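PDB 5K04: N-terminal acetyltransferase B complex subunit MDM20 from Candida albicans, which serves as the non-catalytic subunit of the NatB N-terminal acetyltransferase, probably acting as the helical scaffold that holds the catalytic subunit NAT3. Local coordinates for residues Phe126-Asn130 against Leu155-Glu161; Leu147-Phe151 against Phe484-Phe489; Phe151-Leu155 against Leu492-Ile496. All blocks are in the same frame, centred on the assembly; numbering follows the deposited sequence.

Contact 1 (Phe126-Asn130 against Leu155-Glu161); sequences FKVFN and LLLQEGE
Phe126 and Leu155 meet ring against chain, at the heart of a mainly apolar contact between the start of helix 126-138 and the end of helix 143-157. Leu155 CB sits over one face of the Phe126 ring in a CH-pi contact, 4.0 Å from the ring centroid and 16° off its normal. Leu156 uses both branches: its CD2 lies 3.7 Å from Phe126 CB and also touches Lys127 CG, and its CD1 rests on the amide carbon CG of Asn130. The amide nitrogen of Asn130 is spoken for by the hydroxyl of Ser152. Glu159 lays its aliphatic CG at the edge of the Phe126 ring, with its carboxylate beside CD2 and the two planes 50° apart.

The polar contact is a salt bridge. The extended chain of Lys127 carries NZ to Glu161 OE2 at 2.8 Å, approaching the carboxylate from above its plane.

Phe126 also touches Ile496 and Lys500 of helix 489-503. Two consecutive helices joined by a short turn and packed through leucine and phenylalanine side chains form a helical hairpin, consistent with the TPR-like alpha-solenoid expected from the family.

Contact 2 (Leu147-Phe151 against Phe484-Phe489); sequences LWYAF and FDNGVF
Trp148 and Phe484 meet through both a ring contact and a hydrogen bond, and the two together mark the tight side of this contact. The edge of Phe484 points at the face of the five-membered ring of Trp148, an edge-to-face pair with centroids 5.0 Å apart and planes at 88°. Trp148 NE1 donates a hydrogen bond to Phe484 O at 2.8 Å, bent to 148° at the hydrogen; the donor stands above the carbonyl plane, and Phe484 O accepts a second bond, from Gly487 N on the opposite face of that plane. Phe489 wedges in beside them. Its CD1 lies over one face of the Phe151 ring, 3.6 Å from Phe151 CG, its CZ rests on Leu147 CB at 3.6 Å, and the edge of its ring meets Trp148 CD1. CG of Phe151 stands anti to the backbone N (chi1 -175°), which turns that ring toward Phe489.

Toward solvent the contact thins out. Exposed Asp485 only brushes the benzo edge of Trp148, its carboxylate nearly coplanar with the indole and OD1 3.7 Å from Trp148 CZ2. The turn itself abuts the NAT3 chain, Asn486 on Ile37 and Val488 on Leu36 of that subunit.

Gly487, with positive phi and two bonds back into the last turn, closes helix 456-485 in a Schellman motif, here joined to an aromatic cluster.

Contact 3 (Phe151-Leu155 against Leu492-Ile496); sequences FSFHL and LEGFI
His154 and Glu493 each set CG anti to the backbone N (chi1 163° for the histidine), and from there the imidazole and the extended carboxylate chain reach across the gap between two helices. The setting is a helix-helix crossing in the all-helical fold of this subunit, consistent with a TPR-like solenoid: the short segments of helices 143-157 and 489-503 run at 51° to each other, and their axes come no nearer than 12.0 Å, so long side chains have to bridge the space.

Apolar groups do so over part of the interface. The far end of the Phe151 ring meets Leu492 with its CE2 atom, 3.7 Å from Leu492 CB, and CZ of the same ring points its edge at the backbone N of Glu493. Farther along, Leu155 and Ile496 reach toward each other tip to tip, CD1 to CD1 at 4.0 Å. Phe126 of helix 126-138 touches both of these residues, so three helices converge here. Phe495 of the same 492-496 segment packs on Met9 of the NAT3 chain, which places this crossing close to the subunit interface.

The polar bridge lies beside these apolar contacts, with Leu193 against His154 and Gln158 against Glu493. It is a histidine-carboxylate pair whose two flat groups stand nearly perpendicular. The nearby negative carboxylate may favour the positive form of the imidazole. His154 NE2 donates to Glu493 OE1 over 2.7 Å with an N-H...O angle of 163°, the oxygen lying near the imidazole plane and being met on its syn side, but with the donor tilted out of the carboxylate plane.

In the fold
All three contacts draw on helix 143-157, which passes its successive turns to different partners: contact 2 takes the earliest, contact 3 the next, and contact 1 the last together with the loop beyond. Phe151 belongs to contacts 2 and 3, and Leu155 to contacts 1 and 3. The centres of contact 2 and contact 3 lie about 8 Å apart, those of contact 1 and contact 3 about 9 Å, and those of contact 1 and contact 2 about 15 Å. Contact 1 joins helices near in sequence, whereas the other two bring in consecutive helices 456-485 and 489-503 from more than 330 residues onward, tying distant parts of the probable solenoid together beside NAT3.

Contact 1 (Phe126-Asn130 against Leu155-Glu161)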
loop_
_atom_site.group_PDB
_atom_site.type_symbol
_atom_site.label_atom_id
_atom_site.label_comp_id
_atom_site.label_asym_id
_atom_site.label_seq_id
_atom_site.Cartn_x
_atom_site.Cartn_y
_atom_site.Cartn_z
ATOM N N PHE A 126 13.089 18.076 1.797
ATOM C CA PHE A 126 13.823 18.242 0.544
ATOM C C PHE A 126 14.726 19.471 0.555
ATOM O O PHE A 126 15.653 19.544 -0.258
ATOM C CB PHE A 126 12.847 18.320 -0.640
ATOM C CG PHE A 126 12.053 17.059 -0.871
ATOM C CD1 PHE A 126 12.639 15.815 -0.738
ATOM C CD2 PHE A 126 10.715 17.126 -1.230
ATOM C CE1 PHE A 126 11.898 14.659 -0.956
ATOM C CE2 PHE A 126 9.973 15.975 -1.449
ATOM C CZ PHE A 126 10.564 14.746 -1.313
ATOM N N LYS A 127 14.454 20.446 1.432
ATOM C CA LYS A 127 15.378 21.564 1.620
ATOM C C LYS A 127 16.664 21.098 2.281
ATOM O O LYS A 127 17.736 21.651 2.014
ATOM C CB LYS A 127 14.724 22.672 2.459
ATOM C CG LYS A 127 13.903 23.656 1.645
ATOM C CD LYS A 127 12.945 24.468 2.500
ATOM C CE LYS A 127 11.996 25.285 1.623
ATOM N NZ LYS A 127 10.901 25.913 2.412
ATOM N N VAL A 128 16.563 20.079 3.141
ATOM C CA VAL A 128 17.741 19.479 3.756
ATOM C C VAL A 128 18.502 18.631 2.739
ATOM O O VAL A 128 19.723 18.764 2.606
ATOM C CB VAL A 128 17.331 18.668 4.998
ATOM C CG1 VAL A 128 18.402 17.678 5.364
ATOM C CG2 VAL A 128 17.089 19.614 6.159
ATOM N N PHE A 129 17.795 17.766 1.995
ATOM C CA PHE A 129 18.437 17.006 0.926
ATOM C C PHE A 129 19.244 17.930 0.025
ATOM O O PHE A 129 20.421 17.685 -0.258
ATOM C CB PHE A 129 17.392 16.268 0.079
ATOM C CG PHE A 129 16.874 14.994 0.685
ATOM C CD1 PHE A 129 16.496 14.933 2.015
ATOM C CD2 PHE A 129 16.712 13.860 -0.107
ATOM C CE1 PHE A 129 15.995 13.758 2.559
ATOM C CE2 PHE A 129 16.216 12.680 0.428
ATOM C CZ PHE A 129 15.856 12.631 1.765
ATOM N N ASN A 130 18.602 19.006 -0.438
ATOM C CA ASN A 130 19.232 19.940 -1.355
ATOM C C ASN A 130 20.366 20.699 -0.674
ATOM O O ASN A 130 21.392 20.985 -1.301
ATOM C CB ASN A 130 18.172 20.902 -1.892
ATOM C CG ASN A 130 18.767 22.043 -2.662
ATOM O OD1 ASN A 130 19.132 23.073 -2.096
ATOM N ND2 ASN A 130 18.879 21.863 -3.975
ATOM N N LEU A 155 12.972 17.616 -6.697
ATOM C CA LEU A 155 12.270 17.204 -5.485
ATOM C C LEU A 155 11.643 18.394 -4.780
ATOM O O LEU A 155 10.480 18.336 -4.363
ATOM C CB LEU A 155 13.224 16.487 -4.544
ATOM C CG LEU A 155 13.749 15.123 -5.002
ATOM C CD1 LEU A 155 14.561 14.510 -3.859
ATOM C CD2 LEU A 155 12.596 14.176 -5.437
ATOM N N LEU A 156 12.411 19.486 -4.649
ATOM C CA LEU A 156 11.913 20.706 -4.015
ATOM C C LEU A 156 10.756 21.296 -4.799
ATOM O O LEU A 156 9.746 21.710 -4.222
ATOM C CB LEU A 156 13.030 21.743 -3.920
ATOM C CG LEU A 156 14.032 21.677 -2.790
ATOM C CD1 LEU A 156 15.115 22.733 -3.024
ATOM C CD2 LEU A 156 13.312 21.896 -1.461
ATOM N N LEU A 157 10.903 21.356 -6.128
ATOM C CA LEU A 157 9.856 21.881 -7.000
ATOM C C LEU A 157 8.537 21.147 -6.823
ATOM O O LEU A 157 7.483 21.687 -7.185
ATOM C CB LEU A 157 10.295 21.785 -8.459
ATOM C CG LEU A 157 11.261 22.872 -8.903
ATOM C CD1 LEU A 157 11.849 22.542 -10.265
ATOM C CD2 LEU A 157 10.520 24.188 -8.929
ATOM N N GLN A 158 8.578 19.928 -6.279
ATOM C CA GLN A 158 7.391 19.121 -6.064
ATOM C C GLN A 158 6.708 19.466 -4.755
ATOM O O GLN A 158 5.907 18.672 -4.255
ATOM C CB GLN A 158 7.743 17.622 -6.105
ATOM C CG GLN A 158 8.378 17.137 -7.395
ATOM C CD GLN A 158 7.630 17.624 -8.594
ATOM O OE1 GLN A 158 8.143 18.406 -9.395
ATOM N NE2 GLN A 158 6.379 17.232 -8.690
ATOM N N GLU A 159 7.022 20.615 -4.170
ATOM C CA GLU A 159 6.430 20.995 -2.890
ATOM C C GLU A 159 5.599 22.271 -2.936
ATOM O O GLU A 159 4.653 22.389 -2.155
ATOM C CB GLU A 159 7.519 21.118 -1.814
ATOM C CG GLU A 159 8.188 19.773 -1.529
ATOM C CD GLU A 159 8.959 19.753 -0.221
ATOM O OE1 GLU A 159 9.661 20.744 0.083
ATOM O OE2 GLU A 159 8.854 18.741 0.508
ATOM N N GLY A 160 5.906 23.212 -3.817
ATOM C CA GLY A 160 4.987 24.287 -4.137
ATOM C C GLY A 160 5.276 25.685 -3.597
ATOM O O GLY A 160 4.354 26.514 -3.567
ATOM N N GLU A 161 6.505 25.975 -3.166
ATOM C CA GLU A 161 6.908 27.356 -2.898
ATOM C C GLU A 161 7.142 28.024 -4.248
ATOM O O GLU A 161 8.273 28.240 -4.692
ATOM C CB GLU A 161 8.147 27.415 -2.013
ATOM C CG GLU A 161 7.855 27.235 -0.531
ATOM C CD GLU A 161 9.000 27.709 0.339
ATOM O OE1 GLU A 161 10.036 28.128 -0.225
ATOM O OE2 GLU A 161 8.862 27.665 1.580
#

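Contact 2 (Leu147-Phe151 against Phe484-Phe489)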
loop_
_atom_site.group_PDB
_atom_site.type_symbol
_atom_site.label_atom_id
_atom_site.label_comp_id
_atom_site.label_asym_id
_atom_site.label_seq_id
_atom_site.Cartn_x
_atom_site.Cartn_y
_atom_site.Cartn_z
ATOM N N LEU A 147 24.584 15.383 -10.004
ATOM C CA LEU A 147 23.273 14.862 -10.369
ATOM C C LEU A 147 22.336 14.854 -9.168
ATOM O O LEU A 147 21.168 15.242 -9.280
ATOM C CB LEU A 147 23.425 13.450 -10.949
ATOM C CG LEU A 147 24.091 13.407 -12.323
ATOM C CD1 LEU A 147 24.737 12.060 -12.625
ATOM C CD2 LEU A 147 23.026 13.713 -13.368
ATOM N N TRP A 148 22.834 14.379 -8.017
ATOM C CA TRP A 148 22.085 14.430 -6.762
ATOM C C TRP A 148 21.528 15.824 -6.513
ATOM O O TRP A 148 20.319 16.020 -6.326
ATOM C CB TRP A 148 22.998 14.031 -5.598
ATOM C CG TRP A 148 23.338 12.565 -5.547
ATOM C CD1 TRP A 148 23.028 11.616 -6.478
ATOM C CD2 TRP A 148 24.031 11.876 -4.485
ATOM N NE1 TRP A 148 23.492 10.376 -6.066
ATOM C CE2 TRP A 148 24.103 10.507 -4.848
ATOM C CE3 TRP A 148 24.592 12.282 -3.269
ATOM C CZ2 TRP A 148 24.729 9.549 -4.046
ATOM C CZ3 TRP A 148 25.215 11.328 -2.464
ATOM C CH2 TRP A 148 25.279 9.978 -2.861
ATOM N N TYR A 149 22.429 16.804 -6.515
ATOM C CA TYR A 149 22.073 18.188 -6.240
ATOM C C TYR A 149 21.006 18.676 -7.214
ATOM O O TYR A 149 19.996 19.253 -6.802
ATOM C CB TYR A 149 23.351 19.017 -6.318
ATOM C CG TYR A 149 23.247 20.429 -5.835
ATOM C CD1 TYR A 149 22.329 20.782 -4.846
ATOM C CD2 TYR A 149 24.076 21.423 -6.362
ATOM C CE1 TYR A 149 22.236 22.089 -4.386
ATOM C CE2 TYR A 149 23.993 22.747 -5.902
ATOM C CZ TYR A 149 23.071 23.072 -4.911
ATOM O OH TYR A 149 22.966 24.364 -4.449
ATOM N N ALA A 150 21.200 18.393 -8.511
ATOM C CA ALA A 150 20.246 18.781 -9.551
ATOM C C ALA A 150 18.902 18.097 -9.355
ATOM O O ALA A 150 17.839 18.731 -9.435
ATOM C CB ALA A 150 20.812 18.426 -10.928
ATOM N N PHE A 151 18.934 16.788 -9.129
ATOM C CA PHE A 151 17.699 16.052 -8.895
ATOM C C PHE A 151 16.965 16.583 -7.665
ATOM O O PHE A 151 15.728 16.633 -7.651
ATOM C CB PHE A 151 18.016 14.557 -8.754
ATOM C CG PHE A 151 16.796 13.691 -8.627
ATOM C CD1 PHE A 151 15.926 13.532 -9.695
ATOM C CD2 PHE A 151 16.524 13.039 -7.436
ATOM C CE1 PHE A 151 14.798 12.730 -9.567
ATOM C CE2 PHE A 151 15.413 12.237 -7.307
ATOM C CZ PHE A 151 14.544 12.083 -8.373
ATOM N N PHE A 484 20.239 6.273 -5.072
ATOM C CA PHE A 484 21.110 7.432 -5.247
ATOM C C PHE A 484 22.528 7.017 -5.644
ATOM O O PHE A 484 23.119 7.615 -6.547
ATOM C CB PHE A 484 21.136 8.270 -3.967
ATOM C CG PHE A 484 20.057 9.326 -3.887
ATOM C CD1 PHE A 484 20.246 10.576 -4.465
ATOM C CD2 PHE A 484 18.874 9.082 -3.201
ATOM C CE1 PHE A 484 19.269 11.550 -4.378
ATOM C CE2 PHE A 484 17.886 10.046 -3.110
ATOM C CZ PHE A 484 18.081 11.287 -3.707
ATOM N N ASP A 485 23.091 6.000 -4.968
ATOM C CA ASP A 485 24.470 5.587 -5.243
ATOM C C ASP A 485 24.624 5.123 -6.680
ATOM O O ASP A 485 25.625 5.421 -7.343
ATOM C CB ASP A 485 24.902 4.459 -4.305
ATOM C CG ASP A 485 25.319 4.960 -2.935
ATOM O OD1 ASP A 485 25.289 6.189 -2.703
ATOM O OD2 ASP A 485 25.660 4.104 -2.099
ATOM N N ASN A 486 23.679 4.335 -7.150
ATOM C CA ASN A 486 23.556 4.127 -8.576
ATOM C C ASN A 486 23.052 4.984 -9.718
ATOM O O ASN A 486 22.890 4.513 -10.833
ATOM C CB ASN A 486 22.937 2.758 -8.845
ATOM C CG ASN A 486 23.721 1.632 -8.130
ATOM O OD1 ASN A 486 24.676 1.082 -8.671
ATOM N ND2 ASN A 486 23.339 1.333 -6.890
ATOM N N GLY A 487 22.714 6.209 -9.465
ATOM C CA GLY A 487 22.057 6.789 -10.626
ATOM C C GLY A 487 20.670 6.617 -11.178
ATOM O O GLY A 487 20.439 6.914 -12.349
ATOM N N VAL A 488 19.752 6.095 -10.361
ATOM C CA VAL A 488 18.479 5.605 -10.878
ATOM C C VAL A 488 17.392 6.627 -10.596
ATOM O O VAL A 488 16.394 6.340 -9.922
ATOM C CB VAL A 488 18.140 4.231 -10.281
ATOM C CG1 VAL A 488 17.241 3.465 -11.229
ATOM C CG2 VAL A 488 19.424 3.450 -10.020
ATOM N N PHE A 489 17.576 7.826 -11.153
ATOM C CA PHE A 489 16.663 8.938 -10.896
ATOM C C PHE A 489 15.270 8.683 -11.476
ATOM O O PHE A 489 14.279 9.206 -10.948
ATOM C CB PHE A 489 17.302 10.213 -11.447
ATOM C CG PHE A 489 18.700 10.447 -10.923
ATOM C CD1 PHE A 489 18.894 10.906 -9.637
ATOM C CD2 PHE A 489 19.805 10.167 -11.698
ATOM C CE1 PHE A 489 20.158 11.089 -9.141
ATOM C CE2 PHE A 489 21.064 10.354 -11.218
ATOM C CZ PHE A 489 21.247 10.814 -9.933
#

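Contact 3 (Phe151-Leu155 against Leu492-Ile496)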
loop_
_atom_site.group_PDB
_atom_site.type_symbol
_atom_site.label_atom_id
_atom_site.label_comp_id
_atom_site.label_asym_id
_atom_site.label_seq_id
_atom_site.Cartn_x
_atom_site.Cartn_y
_atom_site.Cartn_z
ATOM N N PHE A 151 18.934 16.788 -9.129
ATOM C CA PHE A 151 17.699 16.052 -8.895
ATOM C C PHE A 151 16.965 16.583 -7.665
ATOM O O PHE A 151 15.728 16.633 -7.651
ATOM C CB PHE A 151 18.016 14.557 -8.754
ATOM C CG PHE A 151 16.796 13.691 -8.627
ATOM C CD1 PHE A 151 15.926 13.532 -9.695
ATOM C CD2 PHE A 151 16.524 13.039 -7.436
ATOM C CE1 PHE A 151 14.798 12.730 -9.567
ATOM C CE2 PHE A 151 15.413 12.237 -7.307
ATOM C CZ PHE A 151 14.544 12.083 -8.373
ATOM N N SER A 152 17.715 17.022 -6.648
ATOM C CA SER A 152 17.105 17.535 -5.427
ATOM C C SER A 152 16.330 18.821 -5.684
ATOM O O SER A 152 15.429 19.148 -4.905
ATOM C CB SER A 152 18.176 17.758 -4.352
ATOM O OG SER A 152 19.029 18.850 -4.667
ATOM N N PHE A 153 16.659 19.553 -6.758
ATOM C CA PHE A 153 15.896 20.754 -7.098
ATOM C C PHE A 153 14.535 20.401 -7.668
ATOM O O PHE A 153 13.549 21.104 -7.420
ATOM C CB PHE A 153 16.666 21.614 -8.093
ATOM C CG PHE A 153 17.709 22.468 -7.460
ATOM C CD1 PHE A 153 17.349 23.547 -6.671
ATOM C CD2 PHE A 153 19.057 22.176 -7.622
ATOM C CE1 PHE A 153 18.321 24.340 -6.048
ATOM C CE2 PHE A 153 20.034 22.957 -7.018
ATOM C CZ PHE A 153 19.666 24.047 -6.226
ATOM N N HIS A 154 14.473 19.316 -8.433
ATOM C CA HIS A 154 13.192 18.763 -8.849
ATOM C C HIS A 154 12.354 18.327 -7.652
ATOM O O HIS A 154 11.146 18.591 -7.603
ATOM C CB HIS A 154 13.413 17.576 -9.777
ATOM C CG HIS A 154 12.198 16.726 -9.928
ATOM N ND1 HIS A 154 11.049 17.181 -10.536
ATOM C CD2 HIS A 154 11.937 15.462 -9.526
ATOM C CE1 HIS A 154 10.138 16.227 -10.523
ATOM N NE2 HIS A 154 10.651 15.174 -9.913
ATOM N N LEU A 155 12.972 17.616 -6.697
ATOM C CA LEU A 155 12.270 17.204 -5.485
ATOM C C LEU A 155 11.643 18.394 -4.780
ATOM O O LEU A 155 10.480 18.336 -4.363
ATOM C CB LEU A 155 13.224 16.487 -4.544
ATOM C CG LEU A 155 13.749 15.123 -5.002
ATOM C CD1 LEU A 155 14.561 14.510 -3.859
ATOM C CD2 LEU A 155 12.596 14.176 -5.437
ATOM N N LEU A 492 13.686 7.060 -8.352
ATOM C CA LEU A 492 13.994 7.519 -7.002
ATOM C C LEU A 492 12.783 8.149 -6.334
ATOM O O LEU A 492 12.461 7.832 -5.181
ATOM C CB LEU A 492 15.147 8.520 -7.052
ATOM C CG LEU A 492 16.478 7.939 -6.600
ATOM C CD1 LEU A 492 17.569 9.005 -6.605
ATOM C CD2 LEU A 492 16.321 7.278 -5.206
ATOM N N GLU A 493 12.116 9.067 -7.045
ATOM C CA GLU A 493 10.942 9.738 -6.488
ATOM C C GLU A 493 9.913 8.733 -5.988
ATOM O O GLU A 493 9.270 8.955 -4.960
ATOM C CB GLU A 493 10.327 10.662 -7.541
ATOM C CG GLU A 493 9.275 11.586 -6.993
ATOM C CD GLU A 493 9.039 12.831 -7.862
ATOM O OE1 GLU A 493 9.525 12.892 -9.020
ATOM O OE2 GLU A 493 8.363 13.758 -7.369
ATOM N N GLY A 494 9.746 7.616 -6.716
ATOM C CA GLY A 494 8.816 6.588 -6.283
ATOM C C GLY A 494 9.281 5.835 -5.046
ATOM O O GLY A 494 8.459 5.418 -4.230
ATOM N N PHE A 495 10.598 5.633 -4.895
ATOM C CA PHE A 495 11.109 5.065 -3.644
ATOM C C PHE A 495 10.814 5.997 -2.476
ATOM O O PHE A 495 10.341 5.569 -1.420
ATOM C CB PHE A 495 12.618 4.825 -3.717
ATOM C CG PHE A 495 13.046 3.791 -4.718
ATOM C CD1 PHE A 495 12.133 2.940 -5.315
ATOM C CD2 PHE A 495 14.383 3.673 -5.055
ATOM C CE1 PHE A 495 12.544 1.995 -6.231
ATOM C CE2 PHE A 495 14.803 2.723 -5.981
ATOM C CZ PHE A 495 13.882 1.888 -6.567
ATOM N N ILE A 496 11.105 7.285 -2.662
ATOM C CA ILE A 496 10.933 8.268 -1.600
ATOM C C ILE A 496 9.466 8.374 -1.216
ATOM O O ILE A 496 9.110 8.332 -0.027
ATOM C CB ILE A 496 11.517 9.618 -2.057
ATOM C CG1 ILE A 496 13.042 9.505 -2.202
ATOM C CG2 ILE A 496 11.123 10.739 -1.115
ATOM C CD1 ILE A 496 13.683 10.656 -2.985
#